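Beta-agarase AgaA (Microbulbifer thermotolerans, PDB 3WZ1) hydrolyses beta-1,4-galactosidic linkages within agarose chains, releasing mainly neoagarotetraose, and is represented here by its GH16 catalytic domain. Local coordinates at residues F186-G190 against Y202-K206; D139-Q143 against I249-E255; G49-P53 against W120-S126. Residues are numbered along the deposited sequence.

Overall arrangement
The three contacts lie in one GH16 beta-jelly roll. Interaction 3 comes first along the chain, pinning the 49-53 loop to strand 116-123. Interaction 2 then closes a long loop between 139-143 and 249-255, and the hairpin contact of interaction 1 is nested within it. Interactions 1 and 3 reach the same curled system of strands on opposite sides of the chain's centre, their centres about 24 Å apart. Interaction 2 joins loops and a short helix at the periphery, about 26 Å from interaction 1 and 28 Å from interaction 3, centre to centre. None touches another: interaction 3 borders the predicted catalytic glutamates, while interaction 2 ties together loops away from them.

Interaction 1. Residues F186-G190 against Y202-K206; sequences FHRVG and YVDGK
A beta hairpin, strands 187-195 and 198-203, ends here where the second strand turns back toward strand 206-212. The strands run antiparallel. Gly190 and Tyr202 form a hydrogen-bonded pair, Gly190 N to Tyr202 O 2.9 Å and Tyr202 N to Gly190 O 2.8 Å; Val189 and Val203 form the next, non-hydrogen-bonded pair. Asp204 N then donates to Arg188 O at 2.8 Å. From Val203 to Lys206 the chain makes a type I' turn, with Asp204 (phi/psi 50/43°) and Gly205 (87/4°) at its corners, so that Val203 N meets Lys206 O at 2.9 Å and Lys206 N meets Val203 O at 3.1 Å: a two-residue hairpin loop within the jelly roll. Val189 and Val203, both t, share one face, where Val189 packs on Val132 and Ile133 of strand 128-135. Asp204, chi1 m, swings its carboxylate back: OD1 accepts from Arg188 N at 2.9 Å, and OD2 from His187 ND1 (His187 chi1 m) at 2.7 Å. Arg188, p then extended, passes NH2 3.3 Å from Gly205 CA, where a beta carbon would clash, while its NH1 pairs with Glu105. Water 1 accepts from Gly205 N at 3.0 Å and donates weakly to Arg188 O at 3.4 Å.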
ATOM      1  N   PHE A 186      -7.868 -12.803   1.429  1.00  9.99           N
ATOM      2  CA  PHE A 186      -8.075 -11.375   1.198  1.00  9.89           C
ATOM      3  C   PHE A 186      -8.550 -10.678   2.479  1.00 10.16           C
ATOM      4  O   PHE A 186      -9.439 -11.168   3.165  1.00 11.29           O
ATOM      5  CB  PHE A 186      -9.051 -11.131   0.060  1.00  9.89           C
ATOM      6  CG  PHE A 186      -8.475 -11.438  -1.277  1.00  9.79           C
ATOM      7  CD1 PHE A 186      -8.453 -12.736  -1.751  1.00  9.70           C
ATOM      8  CD2 PHE A 186      -7.923 -10.439  -2.050  1.00  9.77           C
ATOM      9  CE1 PHE A 186      -7.911 -13.023  -2.991  1.00  9.55           C
ATOM     10  CE2 PHE A 186      -7.371 -10.719  -3.288  1.00  9.77           C
ATOM     11  CZ  PHE A 186      -7.358 -12.021  -3.754  1.00  9.91           C
ATOM     12  N   HIS A 187      -7.942  -9.545   2.781  1.00  9.51           N
ATOM     13  CA  HIS A 187      -8.345  -8.717   3.925  1.00  9.75           C
ATOM     14  C   HIS A 187      -8.481  -7.303   3.443  1.00 10.23           C
ATOM     15  O   HIS A 187      -7.864  -6.922   2.431  1.00  9.55           O
ATOM     16  CB  HIS A 187      -7.292  -8.760   5.021  1.00  9.82           C
ATOM     17  CG  HIS A 187      -7.223 -10.083   5.701  1.00 10.11           C
ATOM     18  ND1 HIS A 187      -8.021 -10.399   6.783  1.00 10.47           N
ATOM     19  CD2 HIS A 187      -6.494 -11.191   5.426  1.00 10.33           C
ATOM     20  CE1 HIS A 187      -7.775 -11.643   7.148  1.00 10.55           C
ATOM     21  NE2 HIS A 187      -6.842 -12.141   6.353  1.00 10.46           N
ATOM     22  N   ARG A 188      -9.266  -6.501   4.149  1.00 10.57           N
ATOM     23  CA  ARG A 188      -9.370  -5.119   3.733  1.00 11.77           C
ATOM     24  C   ARG A 188      -8.701  -4.238   4.749  1.00 11.56           C
ATOM     25  O   ARG A 188      -8.858  -4.433   5.957  1.00 13.05           O
ATOM     26  CB  ARG A 188     -10.796  -4.708   3.382  1.00 14.17           C
ATOM     27  CG  ARG A 188     -11.741  -4.579   4.503  1.00 15.34           C
ATOM     28  CD  ARG A 188     -13.068  -4.076   3.935  1.00 15.17           C
ATOM     29  NE  ARG A 188     -14.101  -4.106   4.952  1.00 15.96           N
ATOM     30  CZ  ARG A 188     -14.806  -3.072   5.404  1.00 15.21           C
ATOM     31  NH1 ARG A 188     -14.594  -1.835   4.975  1.00 14.97           N
ATOM     32  NH2 ARG A 188     -15.766  -3.303   6.297  1.00 15.10           N
ATOM     33  N   VAL A 189      -7.881  -3.324   4.268  1.00 10.08           N
ATOM     34  CA  VAL A 189      -7.135  -2.443   5.141  1.00  9.62           C
ATOM     35  C   VAL A 189      -7.360  -1.041   4.612  1.00  9.00           C
ATOM     36  O   VAL A 189      -7.185  -0.780   3.426  1.00  9.09           O
ATOM     37  CB  VAL A 189      -5.635  -2.785   5.180  1.00  9.98           C
ATOM     38  CG1 VAL A 189      -4.918  -1.936   6.195  1.00 10.09           C
ATOM     39  CG2 VAL A 189      -5.460  -4.258   5.509  1.00 10.27           C
ATOM     40  N   GLY A 190      -7.782  -0.142   5.490  1.00  8.84           N
ATOM     41  CA  GLY A 190      -8.048   1.223   5.094  1.00  8.81           C
ATOM     42  C   GLY A 190      -7.498   2.253   6.056  1.00  9.03           C
ATOM     43  O   GLY A 190      -7.242   1.972   7.226  1.00  8.74           O
ATOM     44  N   TYR A 202      -7.959   0.959   9.763  1.00  9.53           N
ATOM     45  CA  TYR A 202      -9.050  -0.008   9.870  1.00  9.68           C
ATOM     46  C   TYR A 202      -8.679  -1.320   9.189  1.00  9.84           C
ATOM     47  O   TYR A 202      -8.186  -1.318   8.056  1.00  9.88           O
ATOM     48  CB  TYR A 202     -10.308   0.549   9.213  1.00  9.91           C
ATOM     49  CG  TYR A 202     -10.842   1.803   9.871  1.00 10.01           C
ATOM     50  CD1 TYR A 202     -10.323   3.050   9.570  1.00 10.39           C
ATOM     51  CD2 TYR A 202     -11.907   1.729  10.746  1.00 10.14           C
ATOM     52  CE1 TYR A 202     -10.829   4.193  10.149  1.00 10.43           C
ATOM     53  CE2 TYR A 202     -12.434   2.860  11.331  1.00 10.32           C
ATOM     54  CZ  TYR A 202     -11.882   4.100  11.033  1.00 10.75           C
ATOM     55  OH  TYR A 202     -12.402   5.226  11.625  1.00 11.30           O
ATOM     56  N   VAL A 203      -8.887  -2.435   9.891  1.00  9.45           N
ATOM     57  CA  VAL A 203      -8.606  -3.758   9.348  1.00  9.77           C
ATOM     58  C   VAL A 203      -9.914  -4.547   9.361  1.00  9.66           C
ATOM     59  O   VAL A 203     -10.541  -4.683  10.420  1.00  9.86           O
ATOM     60  CB  VAL A 203      -7.512  -4.483  10.148  1.00  9.85           C
ATOM     61  CG1 VAL A 203      -7.331  -5.912   9.649  1.00 10.21           C
ATOM     62  CG2 VAL A 203      -6.186  -3.725  10.070  1.00  9.82           C
ATOM     63  N   ASP A 204     -10.356  -5.013   8.195  1.00  9.50           N
ATOM     64  CA  ASP A 204     -11.586  -5.786   8.085  1.00 10.02           C
ATOM     65  C   ASP A 204     -12.771  -5.106   8.801  1.00 10.81           C
ATOM     66  O   ASP A 204     -13.558  -5.755   9.516  1.00 11.63           O
ATOM     67  CB  ASP A 204     -11.343  -7.221   8.567  1.00 10.02           C
ATOM     68  CG  ASP A 204     -10.335  -7.963   7.702  1.00 10.21           C
ATOM     69  OD1 ASP A 204     -10.365  -7.716   6.494  1.00 10.14           O
ATOM     70  OD2 ASP A 204      -9.581  -8.808   8.240  1.00 10.83           O
ATOM     71  N   GLY A 205     -12.864  -3.791   8.608  1.00 11.89           N
ATOM     72  CA  GLY A 205     -13.987  -3.005   9.068  1.00 12.55           C
ATOM     73  C   GLY A 205     -13.903  -2.489  10.480  1.00 13.40           C
ATOM     74  O   GLY A 205     -14.850  -1.858  10.939  1.00 14.93           O
ATOM     75  N   LYS A 206     -12.794  -2.721  11.161  1.00 13.37           N
ATOM     76  CA  LYS A 206     -12.670  -2.320  12.569  1.00 14.88           C
ATOM     77  C   LYS A 206     -11.526  -1.356  12.763  1.00 12.87           C
ATOM     78  O   LYS A 206     -10.441  -1.555  12.214  1.00 11.52           O
ATOM     79  CB  LYS A 206     -12.455  -3.549  13.442  1.00 17.88           C
ATOM     80  CG  LYS A 206     -13.604  -4.552  13.389  1.00 22.15           C
ATOM     81  CD  LYS A 206     -14.916  -3.956  13.894  1.00 25.40           C
ATOM     82  CE  LYS A 206     -16.053  -4.969  13.898  1.00 29.21           C
ATOM     83  NZ  LYS A 206     -15.654  -6.254  14.526  1.00 31.49           N
TER
HETATM   84  O   HOH W   1     -11.156  -2.039   6.838  1.00 11.03           O

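Interaction 2. Residues D139-Q143 against I249-E255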
ATOM      1  N   ASP A 139       5.938 -17.381   4.605  1.00 12.64           N
ATOM      2  CA  ASP A 139       5.766 -18.544   5.483  1.00 14.27           C
ATOM      3  C   ASP A 139       7.112 -19.208   5.825  1.00 14.64           C
ATOM      4  O   ASP A 139       7.122 -20.333   6.347  1.00 15.19           O
ATOM      5  CB  ASP A 139       4.776 -19.548   4.865  1.00 14.76           C
ATOM      6  CG  ASP A 139       5.289 -20.223   3.571  1.00 14.78           C
ATOM      7  OD1 ASP A 139       6.438 -19.969   3.157  1.00 15.63           O
ATOM      8  OD2 ASP A 139       4.498 -20.995   2.961  1.00 17.04           O
ATOM      9  N   ARG A 140       8.242 -18.538   5.560  1.00 15.05           N
ATOM     10  CA  ARG A 140       9.552 -19.115   5.919  1.00 15.48           C
ATOM     11  C   ARG A 140       9.604 -19.438   7.398  1.00 17.12           C
ATOM     12  O   ARG A 140       9.144 -18.653   8.229  1.00 16.88           O
ATOM     13  CB  ARG A 140      10.691 -18.139   5.672  1.00 14.84           C
ATOM     14  CG  ARG A 140      11.148 -18.030   4.233  1.00 14.40           C
ATOM     15  CD  ARG A 140      12.357 -17.126   4.189  1.00 13.51           C
ATOM     16  NE  ARG A 140      12.769 -16.777   2.830  1.00 12.86           N
ATOM     17  CZ  ARG A 140      13.809 -16.008   2.555  1.00 12.05           C
ATOM     18  NH1 ARG A 140      14.580 -15.502   3.507  1.00 12.19           N
ATOM     19  NH2 ARG A 140      14.084 -15.744   1.283  1.00 11.82           N
ATOM     20  N   PRO A 141      10.201 -20.579   7.754  1.00 19.20           N
ATOM     21  CA  PRO A 141      10.489 -20.748   9.180  1.00 20.15           C
ATOM     22  C   PRO A 141      11.357 -19.615   9.730  1.00 20.34           C
ATOM     23  O   PRO A 141      12.350 -19.244   9.116  1.00 20.90           O
ATOM     24  CB  PRO A 141      11.247 -22.093   9.234  1.00 20.82           C
ATOM     25  CG  PRO A 141      10.891 -22.804   7.978  1.00 21.61           C
ATOM     26  CD  PRO A 141      10.654 -21.723   6.945  1.00 20.60           C
ATOM     27  N   GLY A 142      10.990 -19.057  10.886  1.00 19.96           N
ATOM     28  CA  GLY A 142      11.694 -17.922  11.447  1.00 19.84           C
ATOM     29  C   GLY A 142      11.138 -16.555  11.047  1.00 18.17           C
ATOM     30  O   GLY A 142      11.698 -15.516  11.462  1.00 18.85           O
ATOM     31  N   GLN A 143      10.103 -16.578  10.196  1.00 17.10           N
ATOM     32  CA  GLN A 143       9.379 -15.353   9.796  1.00 15.59           C
ATOM     33  C   GLN A 143       7.952 -15.319  10.290  1.00 15.21           C
ATOM     34  O   GLN A 143       7.175 -14.437   9.883  1.00 14.48           O
ATOM     35  CB  GLN A 143       9.364 -15.194   8.268  1.00 15.10           C
ATOM     36  CG  GLN A 143      10.728 -14.929   7.663  1.00 14.52           C
ATOM     37  CD  GLN A 143      11.369 -13.691   8.229  1.00 14.62           C
ATOM     38  OE1 GLN A 143      10.812 -12.595   8.147  1.00 14.22           O
ATOM     39  NE2 GLN A 143      12.541 -13.847   8.834  1.00 15.93           N
ATOM     40  N   ILE A 249      17.862 -10.670   4.101  1.00 12.90           N
ATOM     41  CA  ILE A 249      16.528 -11.219   3.840  1.00 12.69           C
ATOM     42  C   ILE A 249      16.017 -10.678   2.502  1.00 12.25           C
ATOM     43  O   ILE A 249      15.670  -9.504   2.386  1.00 12.09           O
ATOM     44  CB  ILE A 249      15.536 -10.906   4.975  1.00 13.11           C
ATOM     45  CG1 ILE A 249      15.989 -11.600   6.269  1.00 14.06           C
ATOM     46  CG2 ILE A 249      14.129 -11.361   4.600  1.00 12.67           C
ATOM     47  CD1 ILE A 249      15.027 -11.426   7.416  1.00 14.84           C
ATOM     48  N   THR A 250      15.957 -11.566   1.523  1.00 11.19           N
ATOM     49  CA  THR A 250      15.567 -11.247   0.152  1.00 11.12           C
ATOM     50  C   THR A 250      15.126 -12.556  -0.501  1.00 10.87           C
ATOM     51  O   THR A 250      15.579 -13.645  -0.091  1.00 11.04           O
ATOM     52  CB  THR A 250      16.742 -10.544  -0.601  1.00 11.46           C
ATOM     53  OG1 THR A 250      16.289 -10.004  -1.856  1.00 10.83           O
ATOM     54  CG2 THR A 250      17.863 -11.517  -0.897  1.00 11.74           C
ATOM     55  N   PRO A 251      14.242 -12.495  -1.506  1.00 10.39           N
ATOM     56  CA  PRO A 251      13.756 -13.750  -2.057  1.00 10.26           C
ATOM     57  C   PRO A 251      14.835 -14.616  -2.704  1.00 10.69           C
ATOM     58  O   PRO A 251      15.786 -14.098  -3.308  1.00 10.47           O
ATOM     59  CB  PRO A 251      12.758 -13.323  -3.129  1.00 10.43           C
ATOM     60  CG  PRO A 251      12.329 -11.981  -2.692  1.00 10.33           C
ATOM     61  CD  PRO A 251      13.523 -11.336  -2.079  1.00 10.21           C
ATOM     62  N   THR A 252      14.651 -15.919  -2.603  1.00 10.76           N
ATOM     63  CA  THR A 252      15.501 -16.862  -3.317  1.00 10.84           C
ATOM     64  C   THR A 252      14.960 -17.073  -4.735  1.00 10.94           C
ATOM     65  O   THR A 252      13.788 -16.789  -5.046  1.00 10.43           O
ATOM     66  CB  THR A 252      15.535 -18.223  -2.610  1.00 10.77           C
ATOM     67  OG1 THR A 252      14.229 -18.805  -2.647  1.00 11.13           O
ATOM     68  CG2 THR A 252      16.006 -18.080  -1.166  1.00 10.98           C
ATOM     69  N   ASP A 253      15.796 -17.618  -5.622  1.00 11.63           N
ATOM     70  CA  ASP A 253      15.334 -17.967  -6.949  1.00 11.79           C
ATOM     71  C   ASP A 253      14.150 -18.956  -6.903  1.00 11.32           C
ATOM     72  O   ASP A 253      13.228 -18.860  -7.688  1.00 11.36           O
ATOM     73  CB  ASP A 253      16.456 -18.626  -7.770  1.00 12.64           C
ATOM     74  CG  ASP A 253      17.568 -17.673  -8.137  1.00 14.42           C
ATOM     75  OD1 ASP A 253      17.528 -16.478  -7.794  1.00 15.45           O
ATOM     76  OD2 ASP A 253      18.521 -18.136  -8.803  1.00 16.09           O
ATOM     77  N   ALA A 254      14.186 -19.896  -5.963  1.00 11.68           N
ATOM     78  CA  ALA A 254      13.128 -20.891  -5.854  1.00 11.19           C
ATOM     79  C   ALA A 254      11.788 -20.247  -5.482  1.00 10.80           C
ATOM     80  O   ALA A 254      10.753 -20.612  -6.014  1.00 10.85           O
ATOM     81  CB  ALA A 254      13.498 -21.959  -4.838  1.00 11.45           C
ATOM     82  N   GLU A 255      11.829 -19.262  -4.589  1.00 10.48           N
ATOM     83  CA  GLU A 255      10.623 -18.525  -4.201  1.00 10.47           C
ATOM     84  C   GLU A 255      10.083 -17.707  -5.379  1.00 10.32           C
ATOM     85  O   GLU A 255       8.895 -17.720  -5.684  1.00  9.88           O
ATOM     86  CB  GLU A 255      10.923 -17.615  -3.019  1.00 10.78           C
ATOM     87  CG  GLU A 255      11.093 -18.357  -1.707  1.00 11.31           C
ATOM     88  CD  GLU A 255      11.663 -17.532  -0.593  1.00 12.32           C
ATOM     89  OE1 GLU A 255      12.289 -16.480  -0.849  1.00 11.19           O
ATOM     90  OE2 GLU A 255      11.485 -17.926   0.579  1.00 13.78           O
TER
HETATM   91  O   HOH W   2      17.074 -14.277   2.588  1.00 12.53           O
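Arg140 opens a type II turn to Gln143, closed by the hydrogen bond from Gln143 N to Arg140 O at 3.0 Å, with Gly142 at positive phi (92°). The Arg140 side chain leaves the turn with chi1 m and runs fully extended through chi2, chi3 and chi4, carrying the guanidinium to the 249-255 segment. There Glu255 (chi1 m, chi2 t) presents its carboxylate in the guanidinium plane, giving a two-pronged salt bridge: Arg140 NE to Glu255 OE2 2.8 Å and Arg140 NH2 to Glu255 OE1 2.9 Å. Arg140 NH2 also donates to Thr250 O at 2.9 Å, and Arg140 NH1 reaches water 2 at 2.9 Å, which accepts from Thr250 N at 3.1 Å as well. Thr252, chi1 p, is the N-cap of helix 253-256; its OG1 accepts from Glu255 N at 3.1 Å while Thr252 N donates to Glu255 OE1 at 3.0 Å, a capping box. Beside this polar cluster, Gln143, bent m,m, lies with NE2 3.7 Å from Ile249 CD1, and its OE1 is held by Arg244. Glu255 OE1 thus serves two donors, Thr252 N and Arg140 NH2, so the same carboxylate that caps the helix start also neutralises an arginine from a loop more than a hundred residues earlier.

Interaction 3. Residues G49-P53 against W120-S126; sequences GFINP and WFLSADS
Gly49 leads into the loop after strand 46-48 with backbone angles (phi/psi 93/-138°) that call for glycine. Phe50 follows, nearly extended (-125/-176°), with chi1 t and chi2 56°. Its ring edge meets Trp120, CE1 to CH2 3.8 Å, and its CZ lies 3.5 Å from Leu122 CD2; Trp62 meets the same ring. Ile51 (-70/-18°) bends the loop and makes the closest backbone approach, its CA 6.6 Å from Ala124 CA. With chi1 p and chi2 t it sends CD1 against Leu122 and the turn that follows, 3.5 Å from Leu122 CD2, 3.3 Å from Ser123 O and 3.7 Å from both Ala124 O and Ser126 OG. From Ser123 to Ser126 the chain makes a type I turn, with Ser126 N hydrogen-bonded to Ser123 O at 2.9 Å. Asn52, chi1 p, works through water, while its OD1 accepts from Trp54 N. Water 4 joins Asn52 ND2 (3.0 Å) to Ser126 OG (2.9 Å). Water 3 binds Ala124 O and Ser126 OG, each at 2.8 Å, and water 5 binds Ala124 O at 2.6 Å; both have weak bonds from Asn52 ND2, at 3.3 and 3.4 Å. Trp120, chi1 p, projects from the strand to within about 3 Å of the side chain of Glu129, the predicted nucleophile on the paired strand 128-135. The loop is thus packed beside the GH16 active site, whose signature, a Glu-x-Asp-x-x-Glu strand, runs here from Glu129 to Glu134, the predicted proton donor.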
ATOM      1  N   GLY A  49       4.556   1.643 -12.947  1.00  9.75           N
ATOM      2  CA  GLY A  49       5.712   2.183 -12.227  1.00  9.67           C
ATOM      3  C   GLY A  49       5.350   3.021 -11.025  1.00  9.57           C
ATOM      4  O   GLY A  49       4.431   2.674 -10.279  1.00  8.96           O
ATOM      5  N   PHE A  50       6.068   4.131 -10.878  1.00  9.38           N
ATOM      6  CA  PHE A  50       6.167   4.906  -9.642  1.00  9.41           C
ATOM      7  C   PHE A  50       5.768   6.342  -9.966  1.00  9.98           C
ATOM      8  O   PHE A  50       5.348   6.665 -11.098  1.00 10.54           O
ATOM      9  CB  PHE A  50       7.642   4.774  -9.155  1.00  9.07           C
ATOM     10  CG  PHE A  50       7.981   5.454  -7.845  1.00  8.77           C
ATOM     11  CD1 PHE A  50       7.294   5.185  -6.670  1.00  8.83           C
ATOM     12  CD2 PHE A  50       9.052   6.341  -7.774  1.00  8.94           C
ATOM     13  CE1 PHE A  50       7.633   5.808  -5.488  1.00  8.77           C
ATOM     14  CE2 PHE A  50       9.400   6.955  -6.575  1.00  8.79           C
ATOM     15  CZ  PHE A  50       8.688   6.680  -5.420  1.00  9.09           C
ATOM     16  N   ILE A  51       5.882   7.232  -8.981  1.00  9.85           N
ATOM     17  CA  ILE A  51       5.576   8.657  -9.210  1.00 10.72           C
ATOM     18  C   ILE A  51       6.608   9.346 -10.094  1.00 11.14           C
ATOM     19  O   ILE A  51       6.333  10.433 -10.622  1.00 12.60           O
ATOM     20  CB  ILE A  51       5.399   9.457  -7.903  1.00 10.71           C
ATOM     21  CG1 ILE A  51       6.629   9.327  -6.994  1.00 10.85           C
ATOM     22  CG2 ILE A  51       4.149   9.000  -7.163  1.00 10.43           C
ATOM     23  CD1 ILE A  51       6.679  10.375  -5.911  1.00 11.14           C
ATOM     24  N   ASN A  52       7.781   8.731 -10.232  1.00 11.12           N
ATOM     25  CA  ASN A  52       8.873   9.265 -11.047  1.00 11.01           C
ATOM     26  C   ASN A  52       9.680   8.075 -11.591  1.00 11.28           C
ATOM     27  O   ASN A  52       9.313   6.919 -11.337  1.00 10.40           O
ATOM     28  CB  ASN A  52       9.691  10.282 -10.231  1.00 11.34           C
ATOM     29  CG  ASN A  52      10.397   9.671  -9.029  1.00 11.12           C
ATOM     30  OD1 ASN A  52      11.047   8.638  -9.131  1.00 11.13           O
ATOM     31  ND2 ASN A  52      10.294  10.335  -7.870  1.00 12.09           N
ATOM     32  N   PRO A  53      10.763   8.328 -12.353  1.00 11.32           N
ATOM     33  CA  PRO A  53      11.455   7.196 -12.952  1.00 11.55           C
ATOM     34  C   PRO A  53      12.276   6.286 -12.037  1.00 11.76           C
ATOM     35  O   PRO A  53      12.865   5.312 -12.526  1.00 11.86           O
ATOM     36  CB  PRO A  53      12.385   7.869 -13.970  1.00 11.96           C
ATOM     37  CG  PRO A  53      11.683   9.144 -14.314  1.00 11.61           C
ATOM     38  CD  PRO A  53      11.147   9.595 -12.987  1.00 11.73           C
ATOM     39  N   TRP A 120      -0.021   2.123  -0.728  1.00  7.63           N
ATOM     40  CA  TRP A 120       0.543   3.264  -0.021  1.00  7.54           C
ATOM     41  C   TRP A 120       0.447   4.537  -0.859  1.00  7.89           C
ATOM     42  O   TRP A 120      -0.004   4.508  -1.998  1.00  7.71           O
ATOM     43  CB  TRP A 120       1.983   2.969   0.394  1.00  7.76           C
ATOM     44  CG  TRP A 120       2.942   2.768  -0.726  1.00  7.71           C
ATOM     45  CD1 TRP A 120       2.933   1.770  -1.656  1.00  7.57           C
ATOM     46  CD2 TRP A 120       4.105   3.559  -1.003  1.00  7.71           C
ATOM     47  NE1 TRP A 120       4.012   1.884  -2.484  1.00  7.87           N
ATOM     48  CE2 TRP A 120       4.743   2.986  -2.119  1.00  7.72           C
ATOM     49  CE3 TRP A 120       4.658   4.686  -0.417  1.00  7.97           C
ATOM     50  CZ2 TRP A 120       5.920   3.508  -2.663  1.00  7.93           C
ATOM     51  CZ3 TRP A 120       5.815   5.219  -0.965  1.00  8.05           C
ATOM     52  CH2 TRP A 120       6.436   4.625  -2.075  1.00  7.82           C
ATOM     53  N   PHE A 121       0.862   5.640  -0.232  1.00  8.15           N
ATOM     54  CA  PHE A 121       0.638   6.985  -0.732  1.00  8.64           C
ATOM     55  C   PHE A 121       1.865   7.830  -0.559  1.00  8.36           C
ATOM     56  O   PHE A 121       2.507   7.770   0.466  1.00  8.59           O
ATOM     57  CB  PHE A 121      -0.567   7.600   0.016  1.00  8.81           C
ATOM     58  CG  PHE A 121      -1.819   6.855  -0.279  1.00  9.50           C
ATOM     59  CD1 PHE A 121      -2.611   7.224  -1.368  1.00  9.75           C
ATOM     60  CD2 PHE A 121      -2.107   5.688   0.398  1.00 10.04           C
ATOM     61  CE1 PHE A 121      -3.708   6.450  -1.736  1.00  9.81           C
ATOM     62  CE2 PHE A 121      -3.186   4.910   0.024  1.00 10.12           C
ATOM     63  CZ  PHE A 121      -3.977   5.296  -1.036  1.00 10.21           C
ATOM     64  N   LEU A 122       2.195   8.593  -1.588  1.00  8.59           N
ATOM     65  CA  LEU A 122       3.398   9.429  -1.564  1.00  8.71           C
ATOM     66  C   LEU A 122       3.176  10.731  -2.303  1.00  9.47           C
ATOM     67  O   LEU A 122       2.592  10.745  -3.378  1.00  9.46           O
ATOM     68  CB  LEU A 122       4.575   8.671  -2.209  1.00  8.94           C
ATOM     69  CG  LEU A 122       5.964   9.292  -2.100  1.00  8.91           C
ATOM     70  CD1 LEU A 122       6.420   9.375  -0.652  1.00  9.10           C
ATOM     71  CD2 LEU A 122       6.935   8.477  -2.937  1.00  9.19           C
ATOM     72  N   SER A 123       3.660  11.822  -1.718  1.00  9.61           N
ATOM     73  CA  SER A 123       3.603  13.131  -2.366  1.00 10.03           C
ATOM     74  C   SER A 123       4.560  13.195  -3.549  1.00 10.21           C
ATOM     75  O   SER A 123       5.543  12.456  -3.602  1.00  9.99           O
ATOM     76  CB  SER A 123       3.894  14.255  -1.352  1.00 10.35           C
ATOM     77  OG  SER A 123       5.210  14.158  -0.845  1.00 10.43           O
ATOM     78  N   ALA A 124       4.283  14.090  -4.496  1.00 10.44           N
ATOM     79  CA  ALA A 124       5.098  14.191  -5.705  1.00 11.11           C
ATOM     80  C   ALA A 124       6.579  14.434  -5.420  1.00 11.35           C
ATOM     81  O   ALA A 124       7.437  14.010  -6.197  1.00 12.04           O
ATOM     82  CB  ALA A 124       4.563  15.318  -6.562  1.00 11.57           C
ATOM     83  N   ASP A 125       6.863  15.119  -4.320  1.00 11.59           N
ATOM     84  CA  ASP A 125       8.226  15.458  -3.929  1.00 11.94           C
ATOM     85  C   ASP A 125       8.872  14.442  -2.990  1.00 11.79           C
ATOM     86  O   ASP A 125       9.985  14.665  -2.500  1.00 12.54           O
ATOM     87  CB  ASP A 125       8.295  16.893  -3.355  1.00 11.81           C
ATOM     88  CG  ASP A 125       7.646  17.043  -1.979  1.00 12.34           C
ATOM     89  OD1 ASP A 125       7.167  16.049  -1.398  1.00 11.99           O
ATOM     90  OD2 ASP A 125       7.636  18.185  -1.456  1.00 12.95           O
ATOM     91  N   SER A 126       8.179  13.323  -2.724  1.00 11.29           N
ATOM     92  CA  SER A 126       8.704  12.233  -1.878  1.00 11.75           C
ATOM     93  C   SER A 126       9.006  12.610  -0.429  1.00 11.41           C
ATOM     94  O   SER A 126       9.835  11.967   0.210  1.00 12.43           O
ATOM     95  CB  SER A 126       9.955  11.601  -2.506  1.00 11.92           C
ATOM     96  OG  SER A 126       9.641  11.009  -3.735  1.00 12.88           O
TER
HETATM   97  O   HOH W   3       9.941  12.859  -5.826  1.00 19.17           O
HETATM   98  O   HOH W   4      11.607   9.559  -5.297  1.00 23.47           O
HETATM   99  O   HOH W   5       8.147  12.881  -8.476  1.00 26.18           O